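Local structure of putative periplasmic protein (Salmonella enterica subsp. enterica serovar Typhimurium, 4J32) at residues B[6-10]-B[11-15]; B[19-22]-B[23-27]; B[37-40]-B[41-45]; B[47-51]-B[52-56]. The protein serves as the periplasmic immunity protein Tai4, which binds and probably inhibits the type VI secretion effector Tae4, a peptidoglycan-hydrolysing papain-like cysteine peptidase. All coordinates share one frame; numbering follows the deposited sequence.

Contact 1 of 4, residues B[6-10]-B[11-15]; sequences TQYSQ and SELLK. With FLC (citrate anion), chain J.
Ser9 and Glu12 grip each other at the first turn of helix 10-26 as a capping box. The backbone N-H of Ser9 runs almost straight (175°) to Glu12 OE1, with Ser9 N and OE1 2.8 Å apart; it meets that oxygen on its anti side, tilted out of the carboxylate plane. In return Ser9 OG accepts from Glu12 N at 3.2 Å, its chi1 of 72° swinging the hydroxyl over the start of the helix. The carboxylate of Glu12 stands nearly perpendicular to the Tyr8 ring, with OE1 at the ring's edge. Packing is tight on the Leu13 side: Leu13 CD2 lies 3.7 Å from Tyr8 CB, and Leu13 N donates to Ser9 O at 2.8 Å. Another side is wet. One water donates to both Gln7 O and Glu12 OE1, and a citrate, probably from the crystallisation liquor, sets its OA2 2.7 Å from Ser11 N. A helix start would be expected to favour such an anion, and Arg98 binds the same citrate. Gln10, bent at chi2, lays NE2 3.5 Å from Leu13 CD1; that nitrogen also bonds Tyr46 O, while OE1 accepts from Lys48 N. Around the turn, Leu13 packs on helix 30-46, Leu14 meets helices 51-65 and 89-96, and Tyr8 OH bonds Asp84 of the second subunit.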
loop_
_atom_site.group_PDB
_atom_site.type_symbol
_atom_site.label_atom_id
_atom_site.label_comp_id
_atom_site.label_asym_id
_atom_site.label_seq_id
_atom_site.Cartn_x
_atom_site.Cartn_y
_atom_site.Cartn_z
ATOM N N THR B 6 16.693 -7.981 -2.202
ATOM C CA THR B 6 17.679 -8.988 -1.769
ATOM C C THR B 6 18.211 -8.787 -0.350
ATOM O O THR B 6 18.925 -9.661 0.181
ATOM C CB THR B 6 18.901 -9.029 -2.695
ATOM O OG1 THR B 6 19.503 -7.733 -2.741
ATOM C CG2 THR B 6 18.490 -9.494 -4.100
ATOM N N GLN B 7 17.856 -7.671 0.264
ATOM C CA GLN B 7 18.388 -7.335 1.580
ATOM C C GLN B 7 17.497 -7.817 2.731
ATOM O O GLN B 7 17.945 -7.859 3.892
ATOM C CB GLN B 7 18.675 -5.831 1.670
ATOM C CG GLN B 7 19.865 -5.399 0.804
ATOM C CD GLN B 7 20.048 -3.889 0.724
ATOM O OE1 GLN B 7 19.896 -3.168 1.714
ATOM N NE2 GLN B 7 20.381 -3.403 -0.465
ATOM N N TYR B 8 16.266 -8.193 2.406
ATOM C CA TYR B 8 15.291 -8.607 3.416
ATOM C C TYR B 8 15.556 -10.020 3.943
ATOM O O TYR B 8 15.929 -10.925 3.184
ATOM C CB TYR B 8 13.862 -8.510 2.858
ATOM C CG TYR B 8 13.463 -7.073 2.565
ATOM C CD1 TYR B 8 13.289 -6.157 3.606
ATOM C CD2 TYR B 8 13.234 -6.652 1.246
ATOM C CE1 TYR B 8 12.934 -4.817 3.349
ATOM C CE2 TYR B 8 12.875 -5.307 0.968
ATOM C CZ TYR B 8 12.725 -4.415 2.027
ATOM O OH TYR B 8 12.375 -3.106 1.763
ATOM N N SER B 9 15.343 -10.185 5.250
ATOM C CA SER B 9 15.377 -11.503 5.880
ATOM C C SER B 9 14.141 -12.299 5.428
ATOM O O SER B 9 13.197 -11.742 4.858
ATOM C CB SER B 9 15.343 -11.346 7.402
ATOM O OG SER B 9 14.046 -10.916 7.835
ATOM N N GLN B 10 14.141 -13.603 5.698
ATOM C CA GLN B 10 12.982 -14.435 5.321
ATOM C C GLN B 10 11.672 -13.961 5.958
ATOM O O GLN B 10 10.630 -13.912 5.297
ATOM C CB GLN B 10 13.246 -15.899 5.658
ATOM C CG GLN B 10 14.346 -16.524 4.785
ATOM C CD GLN B 10 13.851 -16.705 3.353
ATOM O OE1 GLN B 10 12.904 -17.454 3.113
ATOM N NE2 GLN B 10 14.477 -15.998 2.405
ATOM N N SER B 11 11.706 -13.632 7.247
ATOM C CA SER B 11 10.494 -13.112 7.901
ATOM C C SER B 11 10.040 -11.763 7.314
ATOM O O SER B 11 8.831 -11.537 7.101
ATOM C CB SER B 11 10.675 -13.023 9.415
ATOM O OG SER B 11 11.603 -12.013 9.764
ATOM N N GLU B 12 11.000 -10.878 7.030
ATOM C CA GLU B 12 10.719 -9.582 6.419
ATOM C C GLU B 12 10.117 -9.762 5.032
ATOM O O GLU B 12 9.165 -9.065 4.665
ATOM C CB GLU B 12 12.022 -8.763 6.305
ATOM C CG GLU B 12 12.482 -8.178 7.637
ATOM C CD GLU B 12 13.889 -7.551 7.612
ATOM O OE1 GLU B 12 14.727 -7.841 6.724
ATOM O OE2 GLU B 12 14.153 -6.741 8.528
ATOM N N LEU B 13 10.634 -10.712 4.263
ATOM C CA LEU B 13 10.037 -10.989 2.929
ATOM C C LEU B 13 8.564 -11.387 3.060
ATOM O O LEU B 13 7.722 -10.970 2.264
ATOM C CB LEU B 13 10.798 -12.088 2.178
ATOM C CG LEU B 13 12.206 -11.803 1.660
ATOM C CD1 LEU B 13 12.853 -13.105 1.186
ATOM C CD2 LEU B 13 12.167 -10.774 0.510
ATOM N N LEU B 14 8.255 -12.212 4.051
ATOM C CA LEU B 14 6.875 -12.712 4.216
ATOM C C LEU B 14 5.934 -11.587 4.655
ATOM O O LEU B 14 4.794 -11.516 4.200
ATOM C CB LEU B 14 6.834 -13.878 5.211
ATOM C CG LEU B 14 7.464 -15.164 4.644
ATOM C CD1 LEU B 14 7.727 -16.170 5.773
ATOM C CD2 LEU B 14 6.575 -15.774 3.579
ATOM N N LYS B 15 6.419 -10.717 5.525
ATOM C CA LYS B 15 5.653 -9.533 5.920
ATOM C C LYS B 15 5.483 -8.575 4.723
ATOM O O LYS B 15 4.415 -8.014 4.528
ATOM C CB LYS B 15 6.334 -8.837 7.099
ATOM C CG LYS B 15 6.252 -9.654 8.408
ATOM C CD LYS B 15 7.285 -9.198 9.435
ATOM C CE LYS B 15 7.228 -10.092 10.697
ATOM N NZ LYS B 15 8.136 -9.611 11.774
HETATM C CAC FLC J . 14.825 -14.355 9.546
HETATM C CA FLC J . 15.286 -13.651 10.804
HETATM C CB FLC J . 14.613 -14.298 12.022
HETATM C CBC FLC J . 15.501 -14.804 13.166
HETATM C CG FLC J . 13.103 -14.114 12.263
HETATM C CGC FLC J . 12.372 -15.405 11.980
HETATM O OA1 FLC J . 15.552 -15.241 9.064
HETATM O OA2 FLC J . 13.750 -14.047 9.028
HETATM O OB1 FLC J . 16.681 -15.146 12.897
HETATM O OB2 FLC J . 15.035 -14.883 14.335
HETATM O OG1 FLC J . 13.029 -16.337 11.454
HETATM O OG2 FLC J . 11.151 -15.484 12.287
HETATM O OHB FLC J . 14.707 -12.983 12.592
HETATM O O HOH W 1 17.452 -7.591 6.709
HETATM O O HOH W 2 14.293 -10.420 10.421
#

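Contact 2 of 4, residues B[19-22]-B[23-27]; sequences LSHC and LALVY
Leu25 lies one turn beyond His21 on helix 10-26 and leans over its ring. Starting at the backbone, Leu25 CB rests 3.4 Å from Cys22 O. The next atom, CG, passes close to the carbonyl oxygen of His21 and then sits over one face of the imidazole, 4.3 Å from the ring centroid and 27° off the ring normal, a CH-pi contact. At the tip the two methyls spread across the ring: Leu25 CD1 lies 3.8 Å from His21 NE2 and is also near CD2, while Leu25 CD2 is about as close to NE2 and reaches toward CE1. The ring is there to be covered because His21 carries CG anti to its amide nitrogen (chi1 179°). It is fixed from further away as well, since NE2 bonds Asp58 and the imidazole stacks with Trp17.

On another flank of the same helix, Leu19 CD1 and Leu23 CD1 pack at 4.1 Å, and Cys22 SG approaches Val26 CG1 to 4.2 Å. Underneath run the helical backbone bonds, such as Leu23 N to Leu19 O. Leu25 N is shared: it donates to His21 O at 3.0 Å and only weakly to Cys22 O, just before Tyr27 leaves helical geometry. Leu19 also packs on Leu19 of the second subunit. This is the i to i+4 packing of a central helix in an all-helical fold, here covered by helices 30-46 and 51-65 and tied to helix 78-86 by the Cys22-Cys82 disulfide.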
loop_
_atom_site.group_PDB
_atom_site.type_symbol
_atom_site.label_atom_id
_atom_site.label_comp_id
_atom_site.label_asym_id
_atom_site.label_seq_id
_atom_site.Cartn_x
_atom_site.Cartn_y
_atom_site.Cartn_z
ATOM N N LEU B 19 1.807 -7.511 2.992
ATOM C CA LEU B 19 1.349 -6.155 2.728
ATOM C C LEU B 19 0.988 -5.937 1.244
ATOM O O LEU B 19 -0.120 -5.455 0.932
ATOM C CB LEU B 19 2.397 -5.142 3.193
ATOM C CG LEU B 19 2.109 -3.668 2.869
ATOM C CD1 LEU B 19 0.707 -3.220 3.422
ATOM C CD2 LEU B 19 3.250 -2.821 3.458
ATOM N N SER B 20 1.903 -6.306 0.342
ATOM C CA SER B 20 1.657 -6.088 -1.085
ATOM C C SER B 20 0.489 -6.920 -1.588
ATOM O O SER B 20 -0.316 -6.416 -2.381
ATOM C CB SER B 20 2.910 -6.299 -1.947
ATOM O OG SER B 20 3.598 -7.467 -1.565
ATOM N N HIS B 21 0.372 -8.165 -1.114
ATOM C CA HIS B 21 -0.757 -9.005 -1.500
ATOM C C HIS B 21 -2.085 -8.379 -1.053
ATOM O O HIS B 21 -3.053 -8.349 -1.820
ATOM C CB HIS B 21 -0.620 -10.422 -0.937
ATOM C CG HIS B 21 -1.766 -11.309 -1.294
ATOM N ND1 HIS B 21 -1.974 -11.773 -2.574
ATOM C CD2 HIS B 21 -2.780 -11.797 -0.543
ATOM C CE1 HIS B 21 -3.064 -12.522 -2.593
ATOM N NE2 HIS B 21 -3.583 -12.533 -1.375
ATOM N N CYS B 22 -2.122 -7.894 0.185
ATOM C CA CYS B 22 -3.356 -7.288 0.692
ATOM C C CYS B 22 -3.746 -6.066 -0.155
ATOM O O CYS B 22 -4.929 -5.869 -0.490
ATOM C CB CYS B 22 -3.176 -6.899 2.149
ATOM S SG CYS B 22 -4.653 -6.164 2.880
ATOM N N LEU B 23 -2.749 -5.268 -0.524
ATOM C CA LEU B 23 -3.014 -4.086 -1.371
ATOM C C LEU B 23 -3.566 -4.521 -2.740
ATOM O O LEU B 23 -4.497 -3.897 -3.276
ATOM C CB LEU B 23 -1.743 -3.236 -1.491
ATOM C CG LEU B 23 -1.231 -2.577 -0.205
ATOM C CD1 LEU B 23 0.179 -1.938 -0.427
ATOM C CD2 LEU B 23 -2.260 -1.518 0.320
ATOM N N ALA B 24 -3.034 -5.625 -3.279
ATOM C CA ALA B 24 -3.556 -6.215 -4.512
ATOM C C ALA B 24 -5.006 -6.667 -4.376
ATOM O O ALA B 24 -5.743 -6.691 -5.359
ATOM C CB ALA B 24 -2.696 -7.407 -4.949
ATOM N N LEU B 25 -5.400 -7.083 -3.170
ATOM C CA LEU B 25 -6.794 -7.451 -2.937
ATOM C C LEU B 25 -7.763 -6.272 -2.837
ATOM O O LEU B 25 -8.883 -6.349 -3.356
ATOM C CB LEU B 25 -6.940 -8.289 -1.655
ATOM C CG LEU B 25 -6.228 -9.644 -1.590
ATOM C CD1 LEU B 25 -6.479 -10.299 -0.217
ATOM C CD2 LEU B 25 -6.680 -10.547 -2.724
ATOM N N VAL B 26 -7.376 -5.224 -2.126
ATOM C CA VAL B 26 -8.335 -4.179 -1.748
ATOM C C VAL B 26 -8.599 -3.112 -2.816
ATOM O O VAL B 26 -9.667 -2.515 -2.833
ATOM C CB VAL B 26 -8.008 -3.496 -0.383
ATOM C CG1 VAL B 26 -7.958 -4.555 0.776
ATOM C CG2 VAL B 26 -6.709 -2.701 -0.446
ATOM N N TYR B 27 -7.633 -2.882 -3.690
ATOM C CA TYR B 27 -7.741 -1.799 -4.668
ATOM C C TYR B 27 -8.416 -2.301 -5.942
ATOM O O TYR B 27 -8.189 -3.443 -6.336
ATOM C CB TYR B 27 -6.342 -1.291 -5.003
ATOM C CG TYR B 27 -5.628 -0.531 -3.892
ATOM C CD1 TYR B 27 -6.308 0.384 -3.060
ATOM C CD2 TYR B 27 -4.264 -0.703 -3.713
ATOM C CE1 TYR B 27 -5.614 1.100 -2.067
ATOM C CE2 TYR B 27 -3.557 0.010 -2.748
ATOM C CZ TYR B 27 -4.233 0.896 -1.916
ATOM O OH TYR B 27 -3.468 1.571 -0.988
#

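Contact 3 of 4, residues B[37-40]-B[41-45]; sequences RATA and SAYLE
The Tyr43 ring lies side by side with Thr39, both side chains pointing the same way from helix 30-46, and Thr39 O and Ala40 CA approach the ring obliquely. Its CE2 meets the methyl CG2 of Thr39 at 3.6 Å, and its CD2 comes within 3.4 Å of the Thr39 carbonyl oxygen. Thr39 offers the methyl, not the hydroxyl, because CG2 is the branch anti to the backbone nitrogen; OG1 turns the other way and bonds Asp35 O one turn earlier. The same Thr39 carbonyl oxygen receives just weak bonds from Ala42 N and Tyr43 N. This is ordinary i to i+4 packing along helix 30-46 in an all-helical fold. Small side chains, Ala38, Ala40 and Ala42, keep its surface low: Ala40 packs on Trp17 and Ser20 of helix 10-26, while Ala38 and Ala42 touch Ser75 and Met80 of the second subunit.

Ala38 O accepts two bonds. Ser41 OG donates to it at 2.7 Å, with an angle of 125° at the oxygen, and Ala42 N reaches it at 3.2 Å from the same face of the carbonyl plane. Ser41 chi1 of 76° folds the hydroxyl back over the preceding turn, so the buried OH finds its partner within its own helix. Further on, Leu44 N meets Ala40 O at 3.1 Å in a nearly straight bond (165°). Glu45 then turns its carboxylate to the bound effector chain, where OE1 and OE2 accept from Val93 N and Asn94 N.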
loop_
_atom_site.group_PDB
_atom_site.type_symbol
_atom_site.label_atom_id
_atom_site.label_comp_id
_atom_site.label_asym_id
_atom_site.label_seq_id
_atom_site.Cartn_x
_atom_site.Cartn_y
_atom_site.Cartn_z
ATOM N N ARG B 37 0.505 -6.964 -7.206
ATOM C CA ARG B 37 0.748 -8.394 -7.497
ATOM C C ARG B 37 2.188 -8.631 -7.945
ATOM O O ARG B 37 2.821 -9.592 -7.536
ATOM C CB ARG B 37 -0.166 -8.889 -8.604
ATOM C CG ARG B 37 -1.557 -9.138 -8.176
ATOM C CD ARG B 37 -2.319 -9.666 -9.395
ATOM N NE ARG B 37 -3.626 -10.160 -8.995
ATOM C CZ ARG B 37 -4.375 -10.983 -9.729
ATOM N NH1 ARG B 37 -3.956 -11.398 -10.920
ATOM N NH2 ARG B 37 -5.556 -11.393 -9.268
ATOM N N ALA B 38 2.692 -7.763 -8.814
ATOM C CA ALA B 38 4.069 -7.915 -9.326
ATOM C C ALA B 38 5.058 -7.770 -8.177
ATOM O O ALA B 38 6.029 -8.550 -8.064
ATOM C CB ALA B 38 4.354 -6.882 -10.402
ATOM N N THR B 39 4.808 -6.768 -7.332
ATOM C CA THR B 39 5.623 -6.499 -6.156
ATOM C C THR B 39 5.599 -7.708 -5.206
ATOM O O THR B 39 6.652 -8.177 -4.751
ATOM C CB THR B 39 5.139 -5.195 -5.451
ATOM O OG1 THR B 39 5.367 -4.077 -6.322
ATOM C CG2 THR B 39 5.877 -4.965 -4.114
ATOM N N ALA B 40 4.412 -8.231 -4.913
ATOM C CA ALA B 40 4.355 -9.424 -4.063
ATOM C C ALA B 40 5.169 -10.580 -4.677
ATOM O O ALA B 40 5.883 -11.279 -3.960
ATOM C CB ALA B 40 2.898 -9.853 -3.797
ATOM N N SER B 41 5.109 -10.740 -6.000
ATOM C CA SER B 41 5.788 -11.885 -6.630
ATOM C C SER B 41 7.324 -11.784 -6.414
ATOM O O SER B 41 8.015 -12.809 -6.325
ATOM C CB SER B 41 5.428 -12.021 -8.115
ATOM O OG SER B 41 6.091 -11.068 -8.912
ATOM N N ALA B 42 7.836 -10.560 -6.312
ATOM C CA ALA B 42 9.269 -10.344 -6.063
ATOM C C ALA B 42 9.649 -10.911 -4.690
ATOM O O ALA B 42 10.693 -11.571 -4.534
ATOM C CB ALA B 42 9.614 -8.853 -6.148
ATOM N N TYR B 43 8.806 -10.668 -3.683
ATOM C CA TYR B 43 9.101 -11.214 -2.338
ATOM C C TYR B 43 8.962 -12.739 -2.291
ATOM O O TYR B 43 9.727 -13.404 -1.576
ATOM C CB TYR B 43 8.237 -10.542 -1.265
ATOM C CG TYR B 43 8.462 -9.052 -1.278
ATOM C CD1 TYR B 43 9.759 -8.535 -1.158
ATOM C CD2 TYR B 43 7.393 -8.163 -1.467
ATOM C CE1 TYR B 43 10.014 -7.154 -1.206
ATOM C CE2 TYR B 43 7.625 -6.769 -1.504
ATOM C CZ TYR B 43 8.929 -6.284 -1.368
ATOM O OH TYR B 43 9.190 -4.949 -1.432
ATOM N N LEU B 44 7.988 -13.283 -3.023
ATOM C CA LEU B 44 7.863 -14.745 -3.156
ATOM C C LEU B 44 9.103 -15.384 -3.791
ATOM O O LEU B 44 9.522 -16.467 -3.356
ATOM C CB LEU B 44 6.560 -15.144 -3.896
ATOM C CG LEU B 44 6.267 -16.641 -4.099
ATOM C CD1 LEU B 44 4.755 -16.856 -4.080
ATOM C CD2 LEU B 44 6.887 -17.133 -5.375
ATOM N N GLU B 45 9.687 -14.733 -4.804
ATOM C CA GLU B 45 10.867 -15.269 -5.495
ATOM C C GLU B 45 11.983 -15.591 -4.508
ATOM O O GLU B 45 12.658 -16.628 -4.639
ATOM C CB GLU B 45 11.394 -14.302 -6.573
ATOM C CG GLU B 45 12.843 -14.555 -7.091
ATOM C CD GLU B 45 13.014 -15.841 -7.930
ATOM O OE1 GLU B 45 12.023 -16.273 -8.584
ATOM O OE2 GLU B 45 14.140 -16.404 -7.948
#

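Contact 4 of 4, residues B[47-51]-B[52-56]; sequences GKQSV and EIYHE
Val51 with chi1 at 75° and His55 with chi1 at -61° are brought together across the N-terminal turn of helix 51-65 in this all-helical fold, where the loop after helix 30-46 becomes helical. The valine torsion sends CG2 anti to its backbone nitrogen, 3.5 Å from His55 NE2, and leaves CG1 3.7 Å from His55 CE1. The imidazole folds back over the turn, so Val51 O lies 3.4 Å above one face of it, toward the rim. That oxygen also accepts His55 N at 3.1 Å, in its carbonyl plane (162° at the hydrogen), and takes a weak bond from Tyr54 N. His55 NE2 itself bonds Asn47 of the bound effector chain, whose Tyr52 meets the ring edge-to-face, which puts this turn in the toxin interface.

One residue back, Ser50 O receives Ile53 N at 3.2 Å, with the donor well above the carbonyl plane. Ile53 CG2 touches Gln49 CB at 3.5 Å and also covers part of one face of the Tyr54 ring. Gln49 O lies in plane at that ring's edge, and at its far end Tyr54 OH is 3.8 Å from Gly47 CA.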
loop_
_atom_site.group_PDB
_atom_site.type_symbol
_atom_site.label_atom_id
_atom_site.label_comp_id
_atom_site.label_asym_id
_atom_site.label_seq_id
_atom_site.Cartn_x
_atom_site.Cartn_y
_atom_site.Cartn_z
ATOM N N GLY B 47 11.775 -15.984 -1.179
ATOM C CA GLY B 47 11.392 -16.850 -0.046
ATOM C C GLY B 47 11.897 -18.279 -0.191
ATOM O O GLY B 47 12.208 -18.729 -1.292
ATOM N N LYS B 48 12.018 -18.980 0.938
ATOM C CA LYS B 48 12.427 -20.385 0.960
ATOM C C LYS B 48 11.246 -21.264 1.399
ATOM O O LYS B 48 11.410 -22.475 1.639
ATOM C CB LYS B 48 13.628 -20.586 1.911
ATOM C CG LYS B 48 14.921 -19.818 1.504
ATOM C CD LYS B 48 15.317 -20.155 0.067
ATOM C CE LYS B 48 16.705 -19.642 -0.310
ATOM N NZ LYS B 48 17.235 -20.407 -1.503
ATOM N N GLN B 49 10.066 -20.649 1.443
ATOM C CA GLN B 49 8.849 -21.318 1.928
ATOM C C GLN B 49 8.030 -21.875 0.783
ATOM O O GLN B 49 8.051 -21.343 -0.345
ATOM C CB GLN B 49 7.958 -20.361 2.750
ATOM C CG GLN B 49 8.606 -19.850 4.060
ATOM C CD GLN B 49 9.745 -18.861 3.794
ATOM O OE1 GLN B 49 9.622 -17.968 2.957
ATOM N NE2 GLN B 49 10.860 -19.022 4.508
ATOM N N SER B 50 7.263 -22.910 1.109
ATOM C CA SER B 50 6.315 -23.528 0.183
ATOM C C SER B 50 5.143 -22.591 -0.063
ATOM O O SER B 50 4.866 -21.686 0.740
ATOM C CB SER B 50 5.773 -24.833 0.776
ATOM O OG SER B 50 6.819 -25.790 0.932
ATOM N N VAL B 51 4.436 -22.826 -1.159
ATOM C CA VAL B 51 3.394 -21.878 -1.574
ATOM C C VAL B 51 2.232 -21.795 -0.570
ATOM O O VAL B 51 1.571 -20.756 -0.453
ATOM C CB VAL B 51 2.877 -22.206 -3.008
ATOM C CG1 VAL B 51 1.936 -23.467 -3.017
ATOM C CG2 VAL B 51 2.238 -20.973 -3.648
ATOM N N GLU B 52 1.988 -22.869 0.172
ATOM C CA GLU B 52 0.857 -22.856 1.105
ATOM C C GLU B 52 1.009 -21.792 2.194
ATOM O O GLU B 52 0.005 -21.371 2.744
ATOM C CB GLU B 52 0.605 -24.231 1.739
ATOM C CG GLU B 52 0.021 -25.290 0.784
ATOM C CD GLU B 52 1.061 -25.927 -0.120
ATOM O OE1 GLU B 52 2.289 -25.677 0.042
ATOM O OE2 GLU B 52 0.654 -26.710 -1.000
ATOM N N ILE B 53 2.228 -21.365 2.533
ATOM C CA ILE B 53 2.308 -20.285 3.543
ATOM C C ILE B 53 1.729 -18.983 3.003
ATOM O O ILE B 53 1.088 -18.232 3.727
ATOM C CB ILE B 53 3.709 -20.102 4.186
ATOM C CG1 ILE B 53 3.538 -19.489 5.604
ATOM C CG2 ILE B 53 4.664 -19.314 3.264
ATOM C CD1 ILE B 53 4.860 -19.401 6.417
ATOM N N TYR B 54 1.928 -18.738 1.713
ATOM C CA TYR B 54 1.332 -17.556 1.088
ATOM C C TYR B 54 -0.197 -17.683 0.974
ATOM O O TYR B 54 -0.916 -16.688 1.150
ATOM C CB TYR B 54 1.966 -17.312 -0.289
ATOM C CG TYR B 54 3.469 -17.243 -0.222
ATOM C CD1 TYR B 54 4.119 -16.022 0.012
ATOM C CD2 TYR B 54 4.247 -18.396 -0.411
ATOM C CE1 TYR B 54 5.514 -15.938 0.067
ATOM C CE2 TYR B 54 5.660 -18.331 -0.349
ATOM C CZ TYR B 54 6.270 -17.109 -0.124
ATOM O OH TYR B 54 7.640 -17.027 -0.068
ATOM N N HIS B 55 -0.678 -18.895 0.690
ATOM C CA HIS B 55 -2.117 -19.178 0.701
ATOM C C HIS B 55 -2.711 -18.896 2.086
ATOM O O HIS B 55 -3.833 -18.384 2.192
ATOM C CB HIS B 55 -2.435 -20.639 0.327
ATOM C CG HIS B 55 -1.996 -21.045 -1.045
ATOM N ND1 HIS B 55 -2.073 -22.355 -1.480
ATOM C CD2 HIS B 55 -1.448 -20.339 -2.065
ATOM C CE1 HIS B 55 -1.607 -22.431 -2.715
ATOM N NE2 HIS B 55 -1.213 -21.226 -3.090
ATOM N N GLU B 56 -1.977 -19.251 3.145
ATOM C CA GLU B 56 -2.477 -18.987 4.505
ATOM C C GLU B 56 -2.428 -17.484 4.859
ATOM O O GLU B 56 -3.326 -16.970 5.520
ATOM C CB GLU B 56 -1.683 -19.790 5.538
ATOM C CG GLU B 56 -2.372 -19.850 6.925
ATOM C CD GLU B 56 -3.769 -20.472 6.944
ATOM O OE1 GLU B 56 -4.225 -21.112 5.956
ATOM O OE2 GLU B 56 -4.431 -20.349 8.008
#

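The four contacts follow one another along the chain and trace three successive helices of an all-helical protein. Contacts 1 and 2 sit at the two ends of helix 10-26, centres about 17 Å apart; contact 3 lies on helix 30-46 and contact 4 opens helix 51-65. Contact 3 is the bridge, its centre about 11 Å from that of contact 1 and about 12 Å from those of contacts 2 and 4, and it touches all three. Gln10 OE1 of contact 1 probably bonds Lys48 N and Gln49 NE2 of contact 4. Contacts 2 and 4 do not touch. Contacts 3 and 4 carry most of the effector-facing groups, while contacts 1, 2 and 3 all meet the second subunit.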